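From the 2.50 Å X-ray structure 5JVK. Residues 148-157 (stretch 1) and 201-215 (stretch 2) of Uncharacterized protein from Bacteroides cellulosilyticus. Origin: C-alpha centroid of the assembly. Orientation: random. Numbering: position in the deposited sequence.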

ATOM      1  N   LYS A 148     -22.607  24.454  10.995  1.00 53.60           N
ATOM      2  CA  LYS A 148     -21.520  24.719  11.934  1.00 54.99           C
ATOM      3  C   LYS A 148     -20.432  23.672  11.733  1.00 54.38           C
ATOM      4  O   LYS A 148     -20.709  22.473  11.800  1.00 55.23           O
ATOM      5  CB  LYS A 148     -22.039  24.672  13.371  1.00 57.35           C
ATOM      6  CG  LYS A 148     -23.139  25.688  13.653  1.00 59.53           C
ATOM      7  CD  LYS A 148     -23.396  25.865  15.143  1.00 61.11           C
ATOM      8  CE  LYS A 148     -22.378  26.796  15.789  1.00 62.10           C
ATOM      9  NZ  LYS A 148     -22.551  26.879  17.266  1.00 62.89           N
ATOM     10  N   TYR A 149     -19.202  24.128  11.499  1.00 53.12           N
ATOM     11  CA  TYR A 149     -18.104  23.249  11.098  1.00 51.58           C
ATOM     12  C   TYR A 149     -17.000  23.142  12.142  1.00 51.49           C
ATOM     13  O   TYR A 149     -16.831  24.025  12.983  1.00 52.24           O
ATOM     14  CB  TYR A 149     -17.504  23.730   9.779  1.00 50.73           C
ATOM     15  CG  TYR A 149     -18.509  23.861   8.655  1.00 50.06           C
ATOM     16  CD1 TYR A 149     -18.626  25.047   7.928  1.00 49.39           C
ATOM     17  CD2 TYR A 149     -19.353  22.798   8.319  1.00 50.27           C
ATOM     18  CE1 TYR A 149     -19.548  25.167   6.897  1.00 49.55           C
ATOM     19  CE2 TYR A 149     -20.280  22.911   7.292  1.00 49.56           C
ATOM     20  CZ  TYR A 149     -20.373  24.095   6.585  1.00 49.63           C
ATOM     21  OH  TYR A 149     -21.291  24.203   5.568  1.00 50.02           O
ATOM     22  N   VAL A 150     -16.258  22.040  12.070  1.00 51.22           N
ATOM     23  CA  VAL A 150     -15.091  21.805  12.921  1.00 51.26           C
ATOM     24  C   VAL A 150     -14.174  20.764  12.265  1.00 51.27           C
ATOM     25  O   VAL A 150     -14.654  19.848  11.600  1.00 51.20           O
ATOM     26  CB  VAL A 150     -15.502  21.354  14.347  1.00 51.64           C
ATOM     27  CG1 VAL A 150     -16.208  19.999  14.330  1.00 51.89           C
ATOM     28  CG2 VAL A 150     -14.298  21.328  15.283  1.00 52.06           C
ATOM     29  N   MET A 151     -12.863  20.927  12.443  1.00 50.64           N
ATOM     30  CA  MET A 151     -11.871  19.976  11.942  1.00 49.99           C
ATOM     31  C   MET A 151     -11.480  19.040  13.091  1.00 49.50           C
ATOM     32  O   MET A 151     -10.914  19.507  14.081  1.00 49.44           O
ATOM     33  CB  MET A 151     -10.641  20.728  11.419  1.00 50.57           C
ATOM     34  CG  MET A 151      -9.570  19.860  10.767  1.00 50.91           C
ATOM     35  SD  MET A 151     -10.149  18.866   9.375  1.00 51.27           S
ATOM     36  CE  MET A 151     -10.690  20.132   8.233  1.00 50.91           C
ATOM     37  N   PRO A 152     -11.783  17.724  12.978  1.00 49.27           N
ATOM     38  CA  PRO A 152     -11.444  16.798  14.074  1.00 49.10           C
ATOM     39  C   PRO A 152      -9.948  16.708  14.376  1.00 49.22           C
ATOM     40  O   PRO A 152      -9.125  16.991  13.504  1.00 48.33           O
ATOM     41  CB  PRO A 152     -11.968  15.444  13.576  1.00 49.11           C
ATOM     42  CG  PRO A 152     -13.006  15.779  12.568  1.00 49.34           C
ATOM     43  CD  PRO A 152     -12.534  17.037  11.907  1.00 49.38           C
ATOM     44  N   GLU A 153      -9.616  16.310  15.602  1.00 49.94           N
ATOM     45  CA  GLU A 153      -8.223  16.261  16.060  1.00 50.73           C
ATOM     46  C   GLU A 153      -7.378  15.252  15.276  1.00 50.10           C
ATOM     47  O   GLU A 153      -6.214  15.529  14.970  1.00 49.88           O
ATOM     48  CB  GLU A 153      -8.158  15.966  17.571  1.00 51.73           C
ATOM     49  CG  GLU A 153      -6.757  15.904  18.188  1.00 53.04           C
ATOM     50  CD  GLU A 153      -5.907  17.142  17.928  1.00 54.60           C
ATOM     51  OE1 GLU A 153      -4.668  17.003  17.830  1.00 55.72           O
ATOM     52  OE2 GLU A 153      -6.465  18.258  17.821  1.00 55.81           O
ATOM     53  N   HIS A 154      -7.961  14.099  14.949  1.00 49.07           N
ATOM     54  CA  HIS A 154      -7.243  13.066  14.191  1.00 47.86           C
ATOM     55  C   HIS A 154      -6.773  13.535  12.804  1.00 46.00           C
ATOM     56  O   HIS A 154      -5.739  13.071  12.327  1.00 44.93           O
ATOM     57  CB  HIS A 154      -8.040  11.747  14.112  1.00 48.61           C
ATOM     58  CG  HIS A 154      -9.307  11.827  13.314  1.00 49.79           C
ATOM     59  ND1 HIS A 154      -9.362  11.518  11.971  1.00 50.13           N
ATOM     60  CD2 HIS A 154     -10.573  12.147  13.677  1.00 50.09           C
ATOM     61  CE1 HIS A 154     -10.603  11.661  11.537  1.00 49.76           C
ATOM     62  NE2 HIS A 154     -11.357  12.041  12.553  1.00 49.85           N
ATOM     63  N   MET A 155      -7.499  14.469  12.184  1.00 44.74           N
ATOM     64  CA  MET A 155      -7.086  15.035  10.890  1.00 44.70           C
ATOM     65  C   MET A 155      -5.784  15.832  10.957  1.00 44.32           C
ATOM     66  O   MET A 155      -4.910  15.655  10.107  1.00 44.71           O
ATOM     67  CB  MET A 155      -8.186  15.916  10.286  1.00 45.18           C
ATOM     68  CG  MET A 155      -9.268  15.137   9.561  1.00 45.71           C
ATOM     69  SD  MET A 155      -8.673  14.240   8.112  1.00 45.98           S
ATOM     70  CE  MET A 155      -8.156  15.596   7.063  1.00 46.19           C
ATOM     71  N   TYR A 156      -5.669  16.708  11.954  1.00 43.67           N
ATOM     72  CA  TYR A 156      -4.426  17.456  12.192  1.00 43.03           C
ATOM     73  C   TYR A 156      -3.261  16.515  12.518  1.00 42.17           C
ATOM     74  O   TYR A 156      -2.138  16.741  12.061  1.00 42.12           O
ATOM     75  CB  TYR A 156      -4.598  18.490  13.322  1.00 43.06           C
ATOM     76  CG  TYR A 156      -5.513  19.658  12.985  1.00 42.68           C
ATOM     77  CD1 TYR A 156      -5.228  20.506  11.911  1.00 42.66           C
ATOM     78  CD2 TYR A 156      -6.652  19.930  13.749  1.00 42.51           C
ATOM     79  CE1 TYR A 156      -6.057  21.578  11.599  1.00 42.57           C
ATOM     80  CE2 TYR A 156      -7.486  21.001  13.446  1.00 42.31           C
ATOM     81  CZ  TYR A 156      -7.182  21.822  12.371  1.00 42.61           C
ATOM     82  OH  TYR A 156      -8.000  22.885  12.062  1.00 42.73           O
ATOM     83  N   GLN A 157      -3.539  15.470  13.302  1.00 41.70           N
ATOM     84  CA  GLN A 157      -2.549  14.434  13.631  1.00 41.86           C
ATOM     85  C   GLN A 157      -2.046  13.691  12.387  1.00 41.26           C
ATOM     86  O   GLN A 157      -0.832  13.547  12.201  1.00 40.54           O
ATOM     87  CB  GLN A 157      -3.119  13.425  14.644  1.00 42.44           C
ATOM     88  CG  GLN A 157      -3.276  13.973  16.057  1.00 43.18           C
ATOM     89  CD  GLN A 157      -3.892  12.962  17.015  1.00 44.20           C
ATOM     90  OE1 GLN A 157      -5.070  12.619  16.897  1.00 44.93           O
ATOM     91  NE2 GLN A 157      -3.102  12.485  17.977  1.00 44.14           N
ATOM     92  N   ALA A 201     -21.542  19.348   0.121  1.00 43.99           N
ATOM     93  CA  ALA A 201     -20.626  20.185  -0.662  1.00 43.46           C
ATOM     94  C   ALA A 201     -19.932  21.260   0.168  1.00 43.42           C
ATOM     95  O   ALA A 201     -18.718  21.442   0.056  1.00 43.70           O
ATOM     96  CB  ALA A 201     -21.365  20.824  -1.827  1.00 43.30           C
ATOM     97  N   ASN A 202     -20.701  21.964   0.996  1.00 43.11           N
ATOM     98  CA  ASN A 202     -20.150  23.010   1.863  1.00 43.15           C
ATOM     99  C   ASN A 202     -19.334  22.447   3.032  1.00 42.96           C
ATOM    100  O   ASN A 202     -18.426  23.121   3.522  1.00 42.86           O
ATOM    101  CB  ASN A 202     -21.262  23.927   2.390  1.00 43.07           C
ATOM    102  CG  ASN A 202     -21.937  24.729   1.286  1.00 43.16           C
ATOM    103  OD1 ASN A 202     -21.287  25.185   0.343  1.00 42.66           O
ATOM    104  ND2 ASN A 202     -23.246  24.922   1.406  1.00 43.98           N
ATOM    105  N   ALA A 203     -19.656  21.230   3.473  1.00 43.02           N
ATOM    106  CA  ALA A 203     -18.885  20.552   4.527  1.00 43.34           C
ATOM    107  C   ALA A 203     -17.491  20.151   4.048  1.00 43.57           C
ATOM    108  O   ALA A 203     -16.505  20.352   4.762  1.00 43.80           O
ATOM    109  CB  ALA A 203     -19.633  19.330   5.035  1.00 43.41           C
ATOM    110  N   LEU A 204     -17.418  19.576   2.848  1.00 43.39           N
ATOM    111  CA  LEU A 204     -16.137  19.230   2.225  1.00 43.33           C
ATOM    112  C   LEU A 204     -15.348  20.485   1.861  1.00 42.85           C
ATOM    113  O   LEU A 204     -14.136  20.538   2.080  1.00 43.88           O
ATOM    114  CB  LEU A 204     -16.345  18.361   0.975  1.00 43.56           C
ATOM    115  CG  LEU A 204     -15.106  17.956   0.161  1.00 43.10           C
ATOM    116  CD1 LEU A 204     -14.072  17.258   1.034  1.00 43.16           C
ATOM    117  CD2 LEU A 204     -15.506  17.069  -1.006  1.00 43.25           C
ATOM    118  N   ALA A 205     -16.039  21.478   1.301  1.00 41.78           N
ATOM    119  CA  ALA A 205     -15.424  22.762   0.937  1.00 41.27           C
ATOM    120  C   ALA A 205     -14.766  23.456   2.130  1.00 41.14           C
ATOM    121  O   ALA A 205     -13.718  24.084   1.976  1.00 40.74           O
ATOM    122  CB  ALA A 205     -16.451  23.678   0.293  1.00 41.18           C
ATOM    123  N   TYR A 206     -15.382  23.339   3.310  1.00 41.53           N
ATOM    124  CA  TYR A 206     -14.772  23.807   4.562  1.00 42.13           C
ATOM    125  C   TYR A 206     -13.464  23.076   4.854  1.00 42.46           C
ATOM    126  O   TYR A 206     -12.452  23.710   5.173  1.00 43.08           O
ATOM    127  CB  TYR A 206     -15.729  23.639   5.754  1.00 42.32           C
ATOM    128  CG  TYR A 206     -15.033  23.710   7.097  1.00 42.96           C
ATOM    129  CD1 TYR A 206     -14.735  22.549   7.814  1.00 43.36           C
ATOM    130  CD2 TYR A 206     -14.638  24.936   7.633  1.00 43.28           C
ATOM    131  CE1 TYR A 206     -14.084  22.609   9.039  1.00 43.82           C
ATOM    132  CE2 TYR A 206     -13.985  25.006   8.856  1.00 43.51           C
ATOM    133  CZ  TYR A 206     -13.712  23.843   9.556  1.00 43.90           C
ATOM    134  OH  TYR A 206     -13.066  23.907  10.769  1.00 43.88           O
ATOM    135  N   ALA A 207     -13.506  21.746   4.762  1.00 42.11           N
ATOM    136  CA  ALA A 207     -12.332  20.901   5.014  1.00 41.75           C
ATOM    137  C   ALA A 207     -11.180  21.185   4.048  1.00 41.32           C
ATOM    138  O   ALA A 207     -10.017  21.199   4.455  1.00 40.70           O
ATOM    139  CB  ALA A 207     -12.713  19.428   4.958  1.00 41.51           C
ATOM    140  N   VAL A 208     -11.518  21.421   2.782  1.00 41.46           N
ATOM    141  CA  VAL A 208     -10.530  21.723   1.739  1.00 42.20           C
ATOM    142  C   VAL A 208      -9.874  23.092   1.973  1.00 43.25           C
ATOM    143  O   VAL A 208      -8.655  23.221   1.839  1.00 42.54           O
ATOM    144  CB  VAL A 208     -11.168  21.637   0.330  1.00 41.94           C
ATOM    145  CG1 VAL A 208     -10.217  22.140  -0.750  1.00 42.38           C
ATOM    146  CG2 VAL A 208     -11.596  20.203   0.029  1.00 41.98           C
ATOM    147  N   LYS A 209     -10.687  24.093   2.317  1.00 45.31           N
ATOM    148  CA  LYS A 209     -10.202  25.434   2.686  1.00 46.68           C
ATOM    149  C   LYS A 209      -9.189  25.377   3.830  1.00 45.90           C
ATOM    150  O   LYS A 209      -8.112  25.967   3.748  1.00 45.17           O
ATOM    151  CB  LYS A 209     -11.369  26.335   3.122  1.00 48.75           C
ATOM    152  CG  LYS A 209     -11.075  27.829   3.070  1.00 50.46           C
ATOM    153  CD  LYS A 209     -12.084  28.613   3.900  1.00 52.09           C
ATOM    154  CE  LYS A 209     -11.761  30.099   3.934  1.00 52.98           C
ATOM    155  NZ  LYS A 209     -12.082  30.780   2.649  1.00 53.62           N
ATOM    156  N   GLU A 210      -9.564  24.657   4.888  1.00 45.54           N
ATOM    157  CA  GLU A 210      -8.786  24.565   6.123  1.00 45.86           C
ATOM    158  C   GLU A 210      -7.403  23.970   5.879  1.00 45.61           C
ATOM    159  O   GLU A 210      -6.395  24.531   6.309  1.00 45.84           O
ATOM    160  CB  GLU A 210      -9.549  23.718   7.151  1.00 46.61           C
ATOM    161  CG  GLU A 210      -8.930  23.639   8.546  1.00 47.86           C
ATOM    162  CD  GLU A 210      -8.916  24.960   9.299  1.00 48.59           C
ATOM    163  OE1 GLU A 210      -9.636  25.905   8.902  1.00 49.01           O
ATOM    164  OE2 GLU A 210      -8.180  25.044  10.306  1.00 48.87           O
ATOM    165  N   MET A 211      -7.375  22.834   5.188  1.00 45.27           N
ATOM    166  CA  MET A 211      -6.126  22.144   4.865  1.00 44.37           C
ATOM    167  C   MET A 211      -5.340  22.859   3.775  1.00 43.69           C
ATOM    168  O   MET A 211      -4.116  22.963   3.860  1.00 43.48           O
ATOM    169  CB  MET A 211      -6.411  20.703   4.428  1.00 44.53           C
ATOM    170  CG  MET A 211      -6.995  19.831   5.525  1.00 44.26           C
ATOM    171  SD  MET A 211      -5.798  19.576   6.844  1.00 45.28           S
ATOM    172  CE  MET A 211      -6.837  18.895   8.132  1.00 45.92           C
ATOM    173  N   GLY A 212      -6.045  23.342   2.755  1.00 43.07           N
ATOM    174  CA  GLY A 212      -5.411  24.008   1.627  1.00 43.10           C
ATOM    175  C   GLY A 212      -4.675  22.993   0.776  1.00 42.95           C
ATOM    176  O   GLY A 212      -5.235  21.945   0.436  1.00 43.47           O
ATOM    177  N   ASN A 213      -3.417  23.297   0.455  1.00 42.42           N
ATOM    178  CA  ASN A 213      -2.556  22.394  -0.322  1.00 41.82           C
ATOM    179  C   ASN A 213      -1.709  21.458   0.554  1.00 40.71           C
ATOM    180  O   ASN A 213      -0.785  20.808   0.064  1.00 41.21           O
ATOM    181  CB  ASN A 213      -1.691  23.200  -1.299  1.00 42.08           C
ATOM    182  CG  ASN A 213      -2.515  23.842  -2.406  1.00 43.64           C
ATOM    183  OD1 ASN A 213      -3.744  23.941  -2.311  1.00 44.26           O
ATOM    184  ND2 ASN A 213      -1.845  24.277  -3.467  1.00 44.61           N
ATOM    185  N   ARG A 214      -2.047  21.372   1.841  1.00 39.23           N
ATOM    186  CA  ARG A 214      -1.562  20.294   2.703  1.00 38.17           C
ATOM    187  C   ARG A 214      -2.207  18.954   2.307  1.00 37.12           C
ATOM    188  O   ARG A 214      -1.631  17.892   2.550  1.00 36.46           O
ATOM    189  CB  ARG A 214      -1.859  20.601   4.174  1.00 38.01           C
ATOM    190  CG  ARG A 214      -1.212  21.880   4.700  1.00 37.72           C
ATOM    191  CD  ARG A 214      -1.649  22.167   6.129  1.00 37.44           C
ATOM    192  NE  ARG A 214      -1.000  21.275   7.093  1.00 36.96           N
ATOM    193  CZ  ARG A 214      -1.368  21.116   8.366  1.00 36.63           C
ATOM    194  NH1 ARG A 214      -2.399  21.786   8.882  1.00 36.46           N
ATOM    195  NH2 ARG A 214      -0.693  20.269   9.139  1.00 36.84           N
ATOM    196  N   VAL A 215      -3.408  19.026   1.724  1.00 35.99           N
ATOM    197  CA  VAL A 215      -4.119  17.873   1.166  1.00 34.54           C
ATOM    198  C   VAL A 215      -4.616  18.230  -0.240  1.00 33.51           C
ATOM    199  O   VAL A 215      -5.565  19.000  -0.389  1.00 33.78           O
ATOM    200  CB  VAL A 215      -5.314  17.474   2.063  1.00 34.57           C
ATOM    201  CG1 VAL A 215      -6.051  16.268   1.486  1.00 34.72           C
ATOM    202  CG2 VAL A 215      -4.843  17.188   3.486  1.00 34.32           C
TER

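An extended segment leading into a helix (stretch 1) lies along one side of a helix of stretch 2, burying 587 Å² between them, both sides summed. The register runs the same way in both: Y149 sits across from A203 (CA to CA 7.1 Å), M151 from A207 (CA to CA 7.0 Å) and Y156 from M211 (CA to CA 8.9 Å). The extended residues thus come closest; the axes of helices 153-157 and 201-211, inclined at 38°, approach no nearer than 12.6 Å, and long side chains fill the space between them.

Y149 and Y206 have the most surface covered, and they lie against each other. Their planes are near parallel, at 22°, but with centroids 5.1 Å apart the rings are slid so that they barely overlap. Each ring instead receives the other residue's CB over a face: Y149 CB lies 3.5 Å from the centroid of the Y206 ring, 6° off its normal, and Y206 CB lies 4.2 Å from the centroid of the Y149 ring. These reciprocal CH-pi contacts set a weakly polarized C-H group against pi electrons. The Y149 ring extends back along the helix, where its OH comes 3.2 Å from N202 CB and its CE2 lies nearer A203 CA, at 3.9 Å, than A203 CB, at 4.3 Å. At the other end of the Y206 ring, its OH lies 3.6 Å from V150 CA. It also lies 3.4 Å from M151 N, but the angle is too poor for a hydrogen bond.

M151, buried and pointing toward the helix, is the third main element. Its t, p, p side chain brings CE 3.7 Å from A207 CA and 3.9 Å from E210 CB, again beside an alanine. Its SD meets M211 CE at 3.5 Å. The flexible M211 side chain, sideways at CB, brings its end nearer to stretch 1, so that its CE also lies 3.7 Å from M155 CE and 4.4 Å from Y156 CD1. The three methionines form an apolar cluster of polarizable sulfur and methyl groups.

One hydrogen bond joins the stretches: Y156 OH donates to E210 OE2 at 2.8 Å, a short link from phenol to carboxylate near the ring plane. R214 NH1 approaches the edge of the same ring, 4.3 Å from Y156 CD1. R214 comes after G212, the first residue to leave helical phi/psi, with a positive phi of 72°, which favours glycine.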